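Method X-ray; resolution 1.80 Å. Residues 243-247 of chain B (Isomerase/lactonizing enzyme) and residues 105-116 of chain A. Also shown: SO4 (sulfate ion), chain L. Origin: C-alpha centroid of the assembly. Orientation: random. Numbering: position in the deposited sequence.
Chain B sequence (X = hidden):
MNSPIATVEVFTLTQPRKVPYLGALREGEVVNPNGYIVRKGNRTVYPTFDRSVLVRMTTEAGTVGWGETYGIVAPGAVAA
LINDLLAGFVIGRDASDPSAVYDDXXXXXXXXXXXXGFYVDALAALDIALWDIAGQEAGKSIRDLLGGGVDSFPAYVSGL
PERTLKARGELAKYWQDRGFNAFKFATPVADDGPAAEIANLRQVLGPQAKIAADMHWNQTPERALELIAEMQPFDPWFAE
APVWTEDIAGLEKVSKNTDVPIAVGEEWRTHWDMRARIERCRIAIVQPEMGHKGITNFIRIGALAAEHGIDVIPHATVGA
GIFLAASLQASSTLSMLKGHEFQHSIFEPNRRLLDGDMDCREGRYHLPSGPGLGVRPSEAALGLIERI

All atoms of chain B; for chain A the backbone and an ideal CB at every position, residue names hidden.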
# COMPACT_ATOMS: atom_id res chain seq x y z
N VAL B 243 2.26 19.04 -3.32
CA VAL B 243 0.86 18.60 -3.40
C VAL B 243 0.72 17.19 -2.82
O VAL B 243 1.71 16.58 -2.44
CB VAL B 243 0.31 18.63 -4.84
CG1 VAL B 243 0.23 20.06 -5.37
CG2 VAL B 243 1.11 17.68 -5.77
N TRP B 244 -0.50 16.69 -2.72
CA TRP B 244 -0.64 15.34 -2.17
C TRP B 244 0.08 14.30 -3.02
O TRP B 244 0.18 14.45 -4.26
CB TRP B 244 -2.12 14.97 -2.02
CG TRP B 244 -2.85 15.80 -1.02
CD1 TRP B 244 -3.75 16.79 -1.28
CD2 TRP B 244 -2.74 15.73 0.41
NE1 TRP B 244 -4.22 17.33 -0.12
CE2 TRP B 244 -3.63 16.69 0.94
CE3 TRP B 244 -2.01 14.93 1.30
CZ2 TRP B 244 -3.79 16.89 2.32
CZ3 TRP B 244 -2.17 15.13 2.68
CH2 TRP B 244 -3.05 16.10 3.17
N THR B 245 0.59 13.26 -2.37
CA THR B 245 1.32 12.18 -3.05
C THR B 245 0.54 11.56 -4.20
O THR B 245 1.08 11.29 -5.26
CB THR B 245 1.63 11.03 -2.11
OG1 THR B 245 2.08 11.53 -0.85
CG2 THR B 245 2.65 10.07 -2.73
N GLU B 246 -0.77 11.38 -3.98
CA GLU B 246 -1.63 10.70 -4.94
C GLU B 246 -1.92 11.57 -6.16
O GLU B 246 -2.29 11.06 -7.23
CB GLU B 246 -2.95 10.30 -4.27
CG GLU B 246 -2.82 9.53 -2.97
CD GLU B 246 -2.89 10.42 -1.74
OE1 GLU B 246 -2.36 11.55 -1.79
OE2 GLU B 246 -3.45 10.00 -0.70
N ASP B 247 -1.75 12.88 -5.98
CA ASP B 247 -2.09 13.88 -7.00
C ASP B 247 -1.00 14.09 -8.05
O ASP B 247 -0.40 15.17 -8.13
CB ASP B 247 -2.50 15.20 -6.33
CG ASP B 247 -3.09 16.20 -7.31
OD1 ASP B 247 -3.42 15.83 -8.46
OD2 ASP B 247 -3.19 17.39 -6.92
N UNK A 105 -9.75 8.91 8.63
CA UNK A 105 -8.87 7.76 8.87
C UNK A 105 -7.82 7.65 7.80
O UNK A 105 -6.64 7.39 8.10
CB UNK A 105 -9.68 6.46 8.94
N UNK A 106 -8.23 7.83 6.54
CA UNK A 106 -7.30 7.84 5.42
C UNK A 106 -6.20 8.88 5.61
O UNK A 106 -5.00 8.59 5.44
CB UNK A 106 -8.05 8.11 4.11
N UNK A 107 -6.63 10.09 5.97
CA UNK A 107 -5.68 11.19 6.22
C UNK A 107 -4.61 10.94 7.29
O UNK A 107 -3.55 11.56 7.23
CB UNK A 107 -6.47 12.44 6.62
N UNK A 108 -4.88 10.05 8.24
CA UNK A 108 -3.94 9.78 9.34
C UNK A 108 -2.58 9.29 8.85
O UNK A 108 -1.56 9.60 9.46
CB UNK A 108 -4.54 8.74 10.29
N UNK A 109 -2.56 8.53 7.75
CA UNK A 109 -1.36 7.84 7.33
C UNK A 109 -0.97 8.10 5.88
O UNK A 109 0.02 7.57 5.41
CB UNK A 109 -1.54 6.34 7.54
N UNK A 110 -1.76 8.90 5.17
CA UNK A 110 -1.52 9.08 3.74
C UNK A 110 -0.14 9.64 3.41
O UNK A 110 0.50 9.16 2.48
CB UNK A 110 -2.59 10.01 3.16
N UNK A 111 0.33 10.62 4.17
CA UNK A 111 1.61 11.28 3.83
C UNK A 111 2.82 10.36 4.02
O UNK A 111 3.90 10.65 3.53
CB UNK A 111 1.79 12.53 4.69
N UNK A 112 2.63 9.27 4.76
CA UNK A 112 3.68 8.29 4.94
C UNK A 112 3.58 7.14 3.92
O UNK A 112 4.37 6.19 3.99
CB UNK A 112 3.63 7.74 6.37
N UNK A 113 2.63 7.24 2.99
CA UNK A 113 2.58 6.35 1.81
C UNK A 113 1.69 5.12 2.02
O UNK A 113 1.71 4.19 1.21
CB UNK A 113 3.99 5.89 1.45
N UNK A 114 0.91 5.12 3.09
CA UNK A 114 -0.04 4.02 3.36
C UNK A 114 -1.40 4.32 2.73
O UNK A 114 -2.43 4.38 3.40
CB UNK A 114 -0.20 3.80 4.87
N UNK A 115 -1.38 4.48 1.42
CA UNK A 115 -2.51 4.98 0.67
C UNK A 115 -3.29 3.80 0.03
O UNK A 115 -4.23 4.01 -0.72
CB UNK A 115 -2.04 5.97 -0.40
N UNK A 116 -2.88 2.58 0.33
CA UNK A 116 -3.53 1.41 -0.28
C UNK A 116 -3.33 0.17 0.56
O UNK A 116 -3.41 0.23 1.79
CB UNK A 116 -2.99 1.17 -1.69
S SO4 L . 8.40 10.30 9.25
O1 SO4 L . 8.01 11.65 8.92
O2 SO4 L . 8.90 9.60 8.07
O3 SO4 L . 9.50 10.36 10.21
O4 SO4 L . 7.29 9.63 9.88

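Position 105 lies on a helix, its ideal CB far from chain B; the visible atoms do not discriminate among helix-compatible residues, and the deposited one is Leu105(A).

At 106 CA-to-CB runs sideways and chain B leaves the space around the ideal CB empty, yet the carboxylate of Glu246(B) lies farther out and offers an acceptor. A long side chain ending in a donor would suit: tyrosine, lysine or arginine. The residue is Tyr106(A), chi1 t, whose OH donates a hydrogen bond to Glu246(B) OE2 at 2.5 Å; the carboxylate oxygen sits at the ring edge, as suits an in-plane phenol O-H.

Position 107 also points sideways with no close neighbour, so chain B leaves the choice open. The closest approach of Asp107(A) to this stretch is OD1 to Trp244(B) CH2, 5.2 Å. Positions 108 and 109 are out of reach and unconstrained by chain B; they are Met108(A) and Met109(A).

Position 110 is the most informative. Its CB points toward chain B, 4.0 Å from Glu246(B) OE2 and 5.2 Å from Trp244(B) CZ3. An acid beside an indole face favours a long cationic residue, lysine or arginine, while glutamine could offer a neutral donor. Arg110(A) meets both features. Its NE donates to Glu246(B) OE2 at 2.9 Å and its NH2 to Glu246(B) OE1 at 3.2 Å, a salt bridge formed at the guanidinium edge. The guanidinium face lies flat on Trp244(B), planes at 5° and centres 3.7 Å apart, a cation-pi stack. Its NH1 also makes a weak, salt-bridged hydrogen bond to Asp107(A) OD1 at 3.4 Å.

At 111 CB points sideways, 5.1 Å from Trp244(B) CZ3, at the indole edge; a modest apolar residue such as valine, isoleucine or leucine is expected. Val111(A) places CG1 3.6 Å from Trp244(B) CZ3, near the ring plane.

Position 112 points away from chain B, and the sulfate beyond it invites a basic or other donor side chain. Arg112(A) NE donates to SO4 O4 at 3.0 Å.

At 113, phi/psi of 93/11 would jam a CB against the preceding carbonyl O, which calls for glycine: Gly113(A). Position 114 is out of reach, leaving the choice open; it is Tyr114(A).

Position 115 points toward chain B, its CB 4.3 Å from Glu246(B) OE2. That spacing leaves room for a small side chain, with or without a donor: serine, threonine, asparagine or alanine. Thr115(A), chi1 p, brings CG2 within 3.5 Å of Glu246(B) OE2, a packing contact. Position 116 is out of reach, but phi/psi of -157/-138 is unfavourable for residues with a CB, so glycine is the likely choice: Gly116(A).

Chain A (105-116) LYDMMRVRGYTG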
# COMPACT_ATOMS: atom_id res chain seq x y z
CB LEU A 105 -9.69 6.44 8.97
CG LEU A 105 -10.74 6.36 10.07
CD1 LEU A 105 -11.48 4.99 10.01
CD2 LEU A 105 -10.16 6.60 11.44
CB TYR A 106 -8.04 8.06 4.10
CG TYR A 106 -7.15 7.98 2.89
CD1 TYR A 106 -6.80 6.74 2.34
CD2 TYR A 106 -6.69 9.14 2.25
CE1 TYR A 106 -5.99 6.68 1.19
CE2 TYR A 106 -5.87 9.08 1.14
CZ TYR A 106 -5.53 7.87 0.60
OH TYR A 106 -4.74 7.85 -0.52
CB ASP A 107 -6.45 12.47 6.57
CG ASP A 107 -7.08 13.10 5.37
OD1 ASP A 107 -6.85 12.64 4.23
OD2 ASP A 107 -7.84 14.08 5.57
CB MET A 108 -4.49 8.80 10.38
CG MET A 108 -5.71 9.29 11.17
SD MET A 108 -5.88 8.48 12.74
CE MET A 108 -6.37 6.82 12.18
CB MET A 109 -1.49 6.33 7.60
CG MET A 109 -1.50 5.95 9.10
SD MET A 109 0.05 6.31 9.99
CE MET A 109 0.97 4.81 9.64
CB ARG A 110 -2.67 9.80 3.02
CG ARG A 110 -2.67 11.31 3.09
CD ARG A 110 -3.99 11.94 2.60
NE ARG A 110 -4.07 12.15 1.15
CZ ARG A 110 -4.89 13.03 0.56
NH1 ARG A 110 -5.70 13.80 1.28
NH2 ARG A 110 -4.89 13.18 -0.76
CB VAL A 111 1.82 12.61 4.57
CG1 VAL A 111 0.65 13.58 4.28
CG2 VAL A 111 2.08 12.38 6.10
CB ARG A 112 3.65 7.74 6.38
CG ARG A 112 3.89 8.81 7.47
CD ARG A 112 4.25 8.20 8.81
NE ARG A 112 4.33 9.21 9.88
CZ ARG A 112 3.32 9.63 10.64
NH1 ARG A 112 2.07 9.15 10.48
NH2 ARG A 112 3.55 10.57 11.58
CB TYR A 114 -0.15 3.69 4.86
CG TYR A 114 1.19 3.45 5.53
CD1 TYR A 114 1.78 2.21 5.49
CD2 TYR A 114 1.88 4.49 6.15
CE1 TYR A 114 3.03 1.97 6.08
CE2 TYR A 114 3.11 4.28 6.75
CZ TYR A 114 3.68 3.02 6.71
OH TYR A 114 4.91 2.84 7.31
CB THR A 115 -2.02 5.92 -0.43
OG1 THR A 115 -0.92 5.32 -1.15
CG2 THR A 115 -1.56 7.24 0.24
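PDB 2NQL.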